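Long-range contacts in uncharacterized RNA methyltransferase pyrab10780 (Pyrococcus abyssi, PDB 2JJQ), which catalyses methylation of uridine 54 in tRNA at carbon 5, with S-adenosyl-L-methionine as the methyl donor: residues Phe210-Gly215 against Trp231-Ser236; Asp132-Lys137 against Leu192-Leu197; Asp225-Tyr230 against Trp249-Ile254. All coordinates share one frame; numbering follows the deposited sequence.

All three contacts belong to one five-strand mixed sheet, which runs in chain order from strand 130-136 at one edge to strand 244-250 at the other. Contact 2 joins the first two strands, contact 1 the third and fourth, and contact 3 the last two. Contacts 1 and 2 have centres about 11 Å apart and are stitched by a probable hydrogen bond from Val211 N to Tyr194 O (2.8 Å). Contacts 1 and 3 share strand 228-233, their centres about 17 Å apart, with Phe210 N probably bonded to Tyr230 O (2.9 Å). Contact 2 comes nearest a site: the side chain of Leu133 lies about 5 Å from that of Cys157, by similarity a [4Fe-4S] cluster ligand.

Contact 1: Phe210-Gly215 against Trp231-Ser236; sequences FVTKEG and WSVNRS
Two torsions bring Thr212 and Trp231 together. Thr212 places OG1 between its backbone N and carbonyl carbon (chi1 78°), while Trp231 swings its indole out opposite its own backbone N (chi1 174°). The indole N-H then points straight at the hydroxyl, with Trp231 NE1 2.8 Å from Thr212 OG1, the oxygen almost exactly in the ring plane. The same hydroxyl donates onward to Lys213 O (OG1 to O 2.7 Å), so one bond received and one given fix its rotation. Two carbonyls also sit at the indole edge: Phe210 O, 3.5 Å from Trp231 CD1, and Gly215 O, 3.4 Å from Trp231 CH2. Val233 CG2 closes in beside the hydroxyl.

Past the strand ends, Lys213 curls back so that NZ lies 2.9 Å from Asn234 O; the ammonium approaches well out of that carbonyl's plane. Glu214 reaches toward Arg235 without forming a salt bridge: OE2 meets the aliphatic CG at 3.7 Å, while the guanidinium pairs with Asp244 and has Val233 CG1 over one face. Asn234 OD1 accepts from both Ser236 OG and Ser236 N, the latter bond making an Asx turn just past the strand end. On the face carrying Val211 and Ser232, the serine hydroxyl bonds Asn209.

Underneath runs a regular ladder, from Ser232 N to Phe210 O, Thr212 N to Ser232 O and Asn234 N to Thr212 O, with Phe210, Val211 and Thr212 level with Trp231, Ser232 and Val233: the one parallel pair of neighbouring strands in a mixed sheet whose other adjacent pairs are antiparallel.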
loop_
_atom_site.group_PDB
_atom_site.type_symbol
_atom_site.label_atom_id
_atom_site.label_comp_id
_atom_site.label_asym_id
_atom_site.label_seq_id
_atom_site.Cartn_x
_atom_site.Cartn_y
_atom_site.Cartn_z
ATOM N N PHE A 210 -17.058 5.417 -8.274
ATOM C CA PHE A 210 -18.217 4.572 -7.907
ATOM C C PHE A 210 -18.135 3.310 -8.685
ATOM O O PHE A 210 -18.222 3.317 -9.924
ATOM C CB PHE A 210 -19.546 5.338 -8.185
ATOM C CG PHE A 210 -19.625 6.634 -7.404
ATOM C CD1 PHE A 210 -19.705 6.604 -6.004
ATOM C CD2 PHE A 210 -19.521 7.858 -8.042
ATOM C CE1 PHE A 210 -19.727 7.803 -5.245
ATOM C CE2 PHE A 210 -19.535 9.050 -7.288
ATOM C CZ PHE A 210 -19.631 9.010 -5.903
ATOM N N VAL A 211 -17.934 2.192 -7.976
ATOM C CA VAL A 211 -17.869 0.915 -8.637
ATOM C C VAL A 211 -19.227 0.250 -8.469
ATOM O O VAL A 211 -19.719 0.143 -7.356
ATOM C CB VAL A 211 -16.757 0.006 -8.001
ATOM C CG1 VAL A 211 -16.685 -1.319 -8.685
ATOM C CG2 VAL A 211 -15.339 0.745 -7.980
ATOM N N THR A 212 -19.813 -0.192 -9.584
ATOM C CA THR A 212 -21.162 -0.696 -9.614
ATOM C C THR A 212 -21.267 -1.969 -10.461
ATOM O O THR A 212 -20.330 -2.387 -11.168
ATOM C CB THR A 212 -22.110 0.355 -10.241
ATOM O OG1 THR A 212 -21.942 0.315 -11.654
ATOM C CG2 THR A 212 -21.824 1.818 -9.704
ATOM N N LYS A 213 -22.430 -2.608 -10.384
ATOM C CA LYS A 213 -22.769 -3.596 -11.371
ATOM C C LYS A 213 -23.415 -2.889 -12.592
ATOM O O LYS A 213 -23.456 -1.646 -12.673
ATOM C CB LYS A 213 -23.678 -4.656 -10.731
ATOM C CG LYS A 213 -23.025 -5.329 -9.509
ATOM C CD LYS A 213 -21.674 -5.988 -9.801
ATOM C CE LYS A 213 -21.793 -7.247 -10.626
ATOM N NZ LYS A 213 -20.468 -7.897 -10.941
ATOM N N GLU A 214 -23.897 -3.667 -13.551
ATOM C CA GLU A 214 -24.562 -3.104 -14.735
ATOM C C GLU A 214 -25.782 -2.277 -14.318
ATOM O O GLU A 214 -26.492 -2.597 -13.359
ATOM C CB GLU A 214 -24.923 -4.235 -15.720
ATOM C CG GLU A 214 -23.713 -5.014 -16.341
ATOM C CD GLU A 214 -23.132 -6.126 -15.426
ATOM O OE1 GLU A 214 -23.546 -6.236 -14.228
ATOM O OE2 GLU A 214 -22.255 -6.907 -15.916
ATOM N N GLY A 215 -26.016 -1.165 -14.989
ATOM C CA GLY A 215 -27.003 -0.247 -14.484
ATOM C C GLY A 215 -26.740 1.127 -15.058
ATOM O O GLY A 215 -25.965 1.282 -15.995
ATOM N N TRP A 231 -17.237 6.666 -12.786
ATOM C CA TRP A 231 -18.137 5.542 -12.663
ATOM C C TRP A 231 -17.479 4.349 -13.353
ATOM O O TRP A 231 -17.145 4.440 -14.529
ATOM C CB TRP A 231 -19.473 5.875 -13.341
ATOM C CG TRP A 231 -20.425 4.722 -13.404
ATOM C CD1 TRP A 231 -20.495 3.618 -12.564
ATOM C CD2 TRP A 231 -21.445 4.551 -14.379
ATOM N NE1 TRP A 231 -21.533 2.781 -12.973
ATOM C CE2 TRP A 231 -22.117 3.325 -14.093
ATOM C CE3 TRP A 231 -21.908 5.354 -15.437
ATOM C CZ2 TRP A 231 -23.221 2.887 -14.845
ATOM C CZ3 TRP A 231 -22.978 4.891 -16.208
ATOM C CH2 TRP A 231 -23.616 3.671 -15.909
ATOM N N SER A 232 -17.285 3.245 -12.621
ATOM C CA SER A 232 -16.677 2.035 -13.139
ATOM C C SER A 232 -17.682 0.903 -12.913
ATOM O O SER A 232 -18.368 0.883 -11.917
ATOM C CB SER A 232 -15.389 1.684 -12.402
ATOM O OG SER A 232 -14.430 2.735 -12.507
ATOM N N VAL A 233 -17.731 -0.032 -13.840
ATOM C CA VAL A 233 -18.665 -1.149 -13.765
ATOM C C VAL A 233 -17.849 -2.424 -13.662
ATOM O O VAL A 233 -17.060 -2.775 -14.554
ATOM C CB VAL A 233 -19.619 -1.214 -14.956
ATOM C CG1 VAL A 233 -20.457 -2.492 -14.871
ATOM C CG2 VAL A 233 -20.518 -0.007 -14.970
ATOM N N ASN A 234 -17.999 -3.085 -12.528
ATOM C CA ASN A 234 -17.316 -4.345 -12.320
ATOM C C ASN A 234 -18.173 -5.403 -13.000
ATOM O O ASN A 234 -19.230 -5.805 -12.474
ATOM C CB ASN A 234 -17.129 -4.663 -10.837
ATOM C CG ASN A 234 -16.782 -6.138 -10.611
ATOM O OD1 ASN A 234 -16.235 -6.762 -11.518
ATOM N ND2 ASN A 234 -17.153 -6.703 -9.442
ATOM N N ARG A 235 -17.739 -5.833 -14.181
ATOM C CA ARG A 235 -18.492 -6.858 -14.943
ATOM C C ARG A 235 -18.093 -8.329 -14.673
ATOM O O ARG A 235 -18.609 -9.257 -15.330
ATOM C CB ARG A 235 -18.389 -6.575 -16.439
ATOM C CG ARG A 235 -19.036 -5.274 -16.826
ATOM C CD ARG A 235 -19.324 -5.168 -18.301
ATOM N NE ARG A 235 -20.112 -3.964 -18.525
ATOM C CZ ARG A 235 -19.594 -2.746 -18.698
ATOM N NH1 ARG A 235 -18.282 -2.558 -18.686
ATOM N NH2 ARG A 235 -20.387 -1.708 -18.890
ATOM N N SER A 236 -17.203 -8.546 -13.714
ATOM C CA SER A 236 -16.791 -9.896 -13.309
ATOM C C SER A 236 -17.575 -10.329 -12.074
ATOM O O SER A 236 -18.238 -9.511 -11.448
ATOM C CB SER A 236 -15.319 -9.881 -12.965
ATOM O OG SER A 236 -15.136 -9.323 -11.678
#

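Contact 2: Asp132-Lys137 against Leu192-Leu197; sequences DLAITK and LRYMVL
The Tyr194 ring leans obliquely on Ala134, its CD1-CE1 side doing the touching: CE1 lies 3.8 Å from Ala134 CB, and CD1 comes close to Ala134 CA and Leu133 O. Trp183 meets the same ring with its plane steeply inclined, and the phenol OH is tied to Asp239. Further along this face, the Asp132 carboxylate lies side by side with the forked Val196, OD2 being 3.7 Å from Val196 CG2 and OD1 next to CG1. These are van der Waals contacts with the valine methyls; OD2 is held by Ser241 and by a salt bridge to Arg130. Arg193 leaves its backbone away from 132-137; its guanidinium makes a cation-pi contact with Trp183 and bonds Gly190 O.

Leu133 and Met195 share the other, apolar face and run alongside each other; the bend at chi3 (71°) turns Met195 CE to within 3.7 Å of Leu133 CD1. Leu197 CD1 crosses to the same leucine methyl at 4.1 Å. Ile135 starts out toward the partner strand and sends CG1 opposite its carbonyl carbon (chi1 -54°), which lays CD1 across that strand, 3.4 Å from Leu192 CG and 3.3 Å from Met195 N, a tight fit. Helix 162-178 covers this side, with Leu171 on both Ile135 and Met195.

The backbones are joined by Leu133 N to Met195 O (3.0 Å), by its return bond from Met195 N, and by Ile135 N to Arg193 O (2.8 Å). This is an antiparallel pair at the sheet's edge, and on its inner side Arg193 and Tyr194 both face Val211 in a classic beta bulge.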
loop_
_atom_site.group_PDB
_atom_site.type_symbol
_atom_site.label_atom_id
_atom_site.label_comp_id
_atom_site.label_asym_id
_atom_site.label_seq_id
_atom_site.Cartn_x
_atom_site.Cartn_y
_atom_site.Cartn_z
ATOM N N ASP A 132 -11.062 2.224 -0.005
ATOM C CA ASP A 132 -12.107 1.545 -0.780
ATOM C C ASP A 132 -13.216 1.264 0.226
ATOM O O ASP A 132 -13.024 0.480 1.180
ATOM C CB ASP A 132 -11.539 0.256 -1.407
ATOM C CG ASP A 132 -10.352 0.548 -2.397
ATOM O OD1 ASP A 132 -9.463 1.396 -2.112
ATOM O OD2 ASP A 132 -10.271 -0.078 -3.469
ATOM N N LEU A 133 -14.316 1.997 0.109
ATOM C CA LEU A 133 -15.430 1.857 1.030
ATOM C C LEU A 133 -16.541 1.057 0.379
ATOM O O LEU A 133 -16.997 1.376 -0.731
ATOM C CB LEU A 133 -15.963 3.245 1.409
ATOM C CG LEU A 133 -14.974 4.173 2.127
ATOM C CD1 LEU A 133 -15.445 5.614 2.036
ATOM C CD2 LEU A 133 -14.851 3.732 3.569
ATOM N N ALA A 134 -16.954 -0.029 1.036
ATOM C CA ALA A 134 -18.097 -0.766 0.584
ATOM C C ALA A 134 -19.397 -0.015 0.917
ATOM O O ALA A 134 -19.514 0.600 1.984
ATOM C CB ALA A 134 -18.105 -2.226 1.196
ATOM N N ILE A 135 -20.379 -0.087 0.009
ATOM C CA ILE A 135 -21.622 0.695 0.185
ATOM C C ILE A 135 -22.760 -0.323 0.273
ATOM O O ILE A 135 -23.171 -0.889 -0.708
ATOM C CB ILE A 135 -21.836 1.672 -1.001
ATOM C CG1 ILE A 135 -20.579 2.551 -1.203
ATOM C CG2 ILE A 135 -23.142 2.495 -0.853
ATOM C CD1 ILE A 135 -20.588 3.229 -2.562
ATOM N N THR A 136 -23.254 -0.584 1.476
ATOM C CA THR A 136 -24.149 -1.722 1.615
ATOM C C THR A 136 -25.447 -1.332 2.305
ATOM O O THR A 136 -25.580 -0.239 2.859
ATOM C CB THR A 136 -23.475 -2.870 2.409
ATOM O OG1 THR A 136 -23.438 -2.516 3.794
ATOM C CG2 THR A 136 -22.025 -3.073 1.976
ATOM N N LYS A 137 -26.418 -2.247 2.247
ATOM C CA LYS A 137 -27.700 -2.022 2.903
ATOM C C LYS A 137 -27.503 -1.592 4.363
ATOM O O LYS A 137 -28.055 -0.581 4.818
ATOM C CB LYS A 137 -28.580 -3.275 2.759
ATOM C CG LYS A 137 -29.902 -3.212 3.512
ATOM C CD LYS A 137 -30.809 -4.401 3.153
ATOM C CE LYS A 137 -31.955 -4.531 4.161
ATOM N NZ LYS A 137 -31.396 -4.687 5.549
ATOM N N LEU A 192 -24.941 -0.249 -6.525
ATOM C CA LEU A 192 -23.724 0.406 -6.065
ATOM C C LEU A 192 -22.921 -0.511 -5.100
ATOM O O LEU A 192 -23.468 -0.997 -4.117
ATOM C CB LEU A 192 -24.110 1.756 -5.408
ATOM C CG LEU A 192 -23.046 2.709 -4.900
ATOM C CD1 LEU A 192 -21.996 2.950 -6.012
ATOM C CD2 LEU A 192 -23.737 4.031 -4.471
ATOM N N ARG A 193 -21.634 -0.737 -5.371
ATOM C CA ARG A 193 -20.830 -1.668 -4.542
ATOM C C ARG A 193 -19.747 -0.948 -3.699
ATOM O O ARG A 193 -19.651 -1.192 -2.495
ATOM C CB ARG A 193 -20.202 -2.763 -5.408
ATOM C CG ARG A 193 -21.216 -3.562 -6.242
ATOM C CD ARG A 193 -22.228 -4.257 -5.283
ATOM N NE ARG A 193 -23.333 -4.981 -5.923
ATOM C CZ ARG A 193 -23.311 -6.289 -6.168
ATOM N NH1 ARG A 193 -22.222 -6.972 -5.879
ATOM N NH2 ARG A 193 -24.355 -6.894 -6.732
ATOM N N TYR A 194 -18.926 -0.092 -4.324
ATOM C CA TYR A 194 -17.839 0.594 -3.620
ATOM C C TYR A 194 -17.774 2.054 -4.020
ATOM O O TYR A 194 -18.065 2.395 -5.189
ATOM C CB TYR A 194 -16.444 -0.028 -3.965
ATOM C CG TYR A 194 -16.229 -1.419 -3.404
ATOM C CD1 TYR A 194 -15.746 -1.600 -2.120
ATOM C CD2 TYR A 194 -16.505 -2.536 -4.175
ATOM C CE1 TYR A 194 -15.576 -2.865 -1.601
ATOM C CE2 TYR A 194 -16.325 -3.849 -3.660
ATOM C CZ TYR A 194 -15.856 -3.986 -2.363
ATOM O OH TYR A 194 -15.680 -5.244 -1.821
ATOM N N MET A 195 -17.334 2.892 -3.080
ATOM C CA MET A 195 -16.900 4.240 -3.389
ATOM C C MET A 195 -15.403 4.214 -3.078
ATOM O O MET A 195 -15.034 4.009 -1.931
ATOM C CB MET A 195 -17.549 5.265 -2.460
ATOM C CG MET A 195 -16.882 6.673 -2.590
ATOM S SD MET A 195 -17.795 8.056 -1.865
ATOM C CE MET A 195 -17.611 7.723 -0.101
ATOM N N VAL A 196 -14.568 4.366 -4.099
ATOM C CA VAL A 196 -13.110 4.401 -3.853
ATOM C C VAL A 196 -12.683 5.852 -3.882
ATOM O O VAL A 196 -13.015 6.581 -4.840
ATOM C CB VAL A 196 -12.335 3.625 -4.943
ATOM C CG1 VAL A 196 -10.770 3.810 -4.718
ATOM C CG2 VAL A 196 -12.739 2.142 -5.009
ATOM N N LEU A 197 -12.007 6.318 -2.843
ATOM C CA LEU A 197 -11.651 7.721 -2.765
ATOM C C LEU A 197 -10.137 7.810 -2.902
ATOM O O LEU A 197 -9.415 7.036 -2.280
ATOM C CB LEU A 197 -12.070 8.273 -1.398
ATOM C CG LEU A 197 -13.523 8.682 -1.220
ATOM C CD1 LEU A 197 -13.802 8.934 0.293
ATOM C CD2 LEU A 197 -13.714 10.004 -2.015
#

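Contact 3: Asp225-Tyr230 against Trp249-Ile254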
loop_
_atom_site.group_PDB
_atom_site.type_symbol
_atom_site.label_atom_id
_atom_site.label_comp_id
_atom_site.label_asym_id
_atom_site.label_seq_id
_atom_site.Cartn_x
_atom_site.Cartn_y
_atom_site.Cartn_z
ATOM N N ASP A 225 -18.203 17.703 -5.404
ATOM C CA ASP A 225 -17.436 18.822 -5.929
ATOM C C ASP A 225 -15.958 18.481 -6.142
ATOM O O ASP A 225 -15.125 19.388 -6.324
ATOM C CB ASP A 225 -17.523 20.024 -4.983
ATOM C CG ASP A 225 -18.898 20.598 -4.921
ATOM O OD1 ASP A 225 -19.407 21.017 -6.016
ATOM O OD2 ASP A 225 -19.486 20.590 -3.789
ATOM N N PHE A 226 -15.641 17.199 -6.210
ATOM C CA PHE A 226 -14.247 16.788 -6.296
ATOM C C PHE A 226 -13.717 16.996 -7.720
ATOM O O PHE A 226 -14.483 17.136 -8.696
ATOM C CB PHE A 226 -14.113 15.309 -5.872
ATOM C CG PHE A 226 -14.460 15.057 -4.448
ATOM C CD1 PHE A 226 -14.042 15.943 -3.436
ATOM C CD2 PHE A 226 -15.201 13.904 -4.105
ATOM C CE1 PHE A 226 -14.361 15.681 -2.094
ATOM C CE2 PHE A 226 -15.531 13.635 -2.776
ATOM C CZ PHE A 226 -15.122 14.540 -1.759
ATOM N N ASP A 227 -12.400 17.054 -7.859
ATOM C CA ASP A 227 -11.795 17.292 -9.169
ATOM C C ASP A 227 -12.119 16.238 -10.219
ATOM O O ASP A 227 -12.165 16.541 -11.415
ATOM C CB ASP A 227 -10.285 17.309 -8.991
ATOM C CG ASP A 227 -9.869 18.268 -7.887
ATOM O OD1 ASP A 227 -9.381 19.357 -8.262
ATOM O OD2 ASP A 227 -10.084 17.942 -6.693
ATOM N N SER A 228 -12.277 14.985 -9.798
ATOM C CA SER A 228 -12.549 13.894 -10.761
ATOM C C SER A 228 -13.636 12.988 -10.138
ATOM O O SER A 228 -13.527 12.641 -8.938
ATOM C CB SER A 228 -11.240 13.090 -11.016
ATOM O OG SER A 228 -11.469 11.967 -11.856
ATOM N N ILE A 229 -14.702 12.666 -10.893
ATOM C CA ILE A 229 -15.688 11.674 -10.491
ATOM C C ILE A 229 -15.700 10.590 -11.572
ATOM O O ILE A 229 -15.805 10.891 -12.747
ATOM C CB ILE A 229 -17.094 12.253 -10.392
ATOM C CG1 ILE A 229 -17.125 13.411 -9.393
ATOM C CG2 ILE A 229 -18.076 11.097 -10.045
ATOM C CD1 ILE A 229 -18.319 14.373 -9.638
ATOM N N TYR A 230 -15.553 9.335 -11.179
ATOM C CA TYR A 230 -15.545 8.230 -12.101
ATOM C C TYR A 230 -16.688 7.289 -11.747
ATOM O O TYR A 230 -17.065 7.169 -10.557
ATOM C CB TYR A 230 -14.259 7.440 -11.948
ATOM C CG TYR A 230 -13.200 7.814 -12.966
ATOM C CD1 TYR A 230 -13.065 7.079 -14.165
ATOM C CD2 TYR A 230 -12.352 8.865 -12.738
ATOM C CE1 TYR A 230 -12.113 7.383 -15.091
ATOM C CE2 TYR A 230 -11.368 9.187 -13.670
ATOM C CZ TYR A 230 -11.232 8.426 -14.841
ATOM O OH TYR A 230 -10.242 8.754 -15.775
ATOM N N TRP A 249 -16.395 12.579 -14.958
ATOM C CA TRP A 249 -16.767 13.977 -14.968
ATOM C C TRP A 249 -15.580 14.716 -14.331
ATOM O O TRP A 249 -14.970 14.228 -13.342
ATOM C CB TRP A 249 -18.053 14.217 -14.136
ATOM C CG TRP A 249 -19.307 13.533 -14.658
ATOM C CD1 TRP A 249 -20.331 14.127 -15.348
ATOM C CD2 TRP A 249 -19.708 12.154 -14.457
ATOM N NE1 TRP A 249 -21.307 13.201 -15.636
ATOM C CE2 TRP A 249 -20.961 11.988 -15.085
ATOM C CE3 TRP A 249 -19.140 11.063 -13.771
ATOM C CZ2 TRP A 249 -21.656 10.771 -15.085
ATOM C CZ3 TRP A 249 -19.825 9.807 -13.810
ATOM C CH2 TRP A 249 -21.075 9.691 -14.453
ATOM N N GLY A 250 -15.208 15.852 -14.895
ATOM C CA GLY A 250 -14.060 16.601 -14.383
ATOM C C GLY A 250 -12.791 16.023 -14.963
ATOM O O GLY A 250 -12.758 15.638 -16.130
ATOM N N LYS A 251 -11.726 15.970 -14.160
ATOM C CA LYS A 251 -10.417 15.608 -14.691
ATOM C C LYS A 251 -10.303 14.116 -14.976
ATOM O O LYS A 251 -10.800 13.279 -14.203
ATOM C CB LYS A 251 -9.309 15.999 -13.696
ATOM C CG LYS A 251 -9.173 17.477 -13.452
ATOM C CD LYS A 251 -8.028 17.799 -12.489
ATOM C CE LYS A 251 -8.320 19.119 -11.725
ATOM N NZ LYS A 251 -7.143 20.039 -11.588
ATOM N N GLU A 252 -9.687 13.780 -16.098
ATOM C CA GLU A 252 -9.477 12.380 -16.394
ATOM C C GLU A 252 -8.505 11.783 -15.346
ATOM O O GLU A 252 -8.620 10.623 -14.968
ATOM C CB GLU A 252 -8.894 12.211 -17.779
ATOM C CG GLU A 252 -8.800 10.774 -18.207
ATOM C CD GLU A 252 -8.182 10.611 -19.562
ATOM O OE1 GLU A 252 -7.577 11.568 -20.057
ATOM O OE2 GLU A 252 -8.267 9.480 -20.121
ATOM N N PHE A 253 -7.547 12.581 -14.895
ATOM C CA PHE A 253 -6.583 12.067 -13.880
ATOM C C PHE A 253 -6.434 13.119 -12.807
ATOM O O PHE A 253 -6.458 14.325 -13.122
ATOM C CB PHE A 253 -5.171 11.839 -14.445
ATOM C CG PHE A 253 -5.099 10.950 -15.609
ATOM C CD1 PHE A 253 -4.973 9.593 -15.436
ATOM C CD2 PHE A 253 -5.139 11.473 -16.898
ATOM C CE1 PHE A 253 -4.877 8.716 -16.565
ATOM C CE2 PHE A 253 -5.037 10.609 -18.005
ATOM C CZ PHE A 253 -4.907 9.269 -17.834
ATOM N N ILE A 254 -6.287 12.719 -11.545
ATOM C CA ILE A 254 -5.715 13.698 -10.612
ATOM C C ILE A 254 -4.198 13.507 -10.501
ATOM O O ILE A 254 -3.633 12.564 -11.081
ATOM C CB ILE A 254 -6.364 13.649 -9.208
ATOM C CG1 ILE A 254 -6.126 12.272 -8.558
ATOM C CG2 ILE A 254 -7.919 14.005 -9.365
ATOM C CD1 ILE A 254 -6.517 12.227 -7.030
HETATM O O HOH W 1 -10.036 7.350 -17.998
#
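Asp227 is the first residue to touch 249-254. Its carbonyl takes a nearly straight bond from the backbone of Lys251 (N to Asp227 O 2.8 Å), and its side chain lies alongside the lysine, both pointing the same way. Asp227 OD1 is 4.1 Å from Lys251 NZ, beyond a salt bridge; OD2 accepts from Val206 N and the ammonium pairs with Glu205.

Ser228 comes next, level with Gly250 in an antiparallel non-hydrogen-bonded pair. With OG set opposite the backbone N (chi1 176°), it donates to Lys251 O at 2.8 Å, nearly end-on to the carbonyl, and its CB rests 3.8 Å from Ile254 CG2.

Ile229 and Trp249 form the next, hydrogen-bonded pair, giving and receiving through both backbones, in the beta hairpin built by strands 228-233 and 244-250. Their side chains share a face: Ile229 CG2 touches the benzo side of the indole, 3.9 Å from Trp249 CE3, and Ile229 O lies at the edge of that ring, in its plane. Pro220 and Thr221 pack against the same tryptophan.

Tyr230 starts off away from the partner segment, yet its ring brings the hydroxyl back to the loop after Gly250. There OH donates to Glu252 O, 2.6 Å away, along a carbonyl lone pair and within the ring plane. A water 2.6 Å from Tyr230 OH donates to it in turn, and reaches weakly to Glu252 OE2. Glu252 CG sits 3.5 Å from the phenol oxygen, while Phe248 meets the tyrosine ring at a shallow angle.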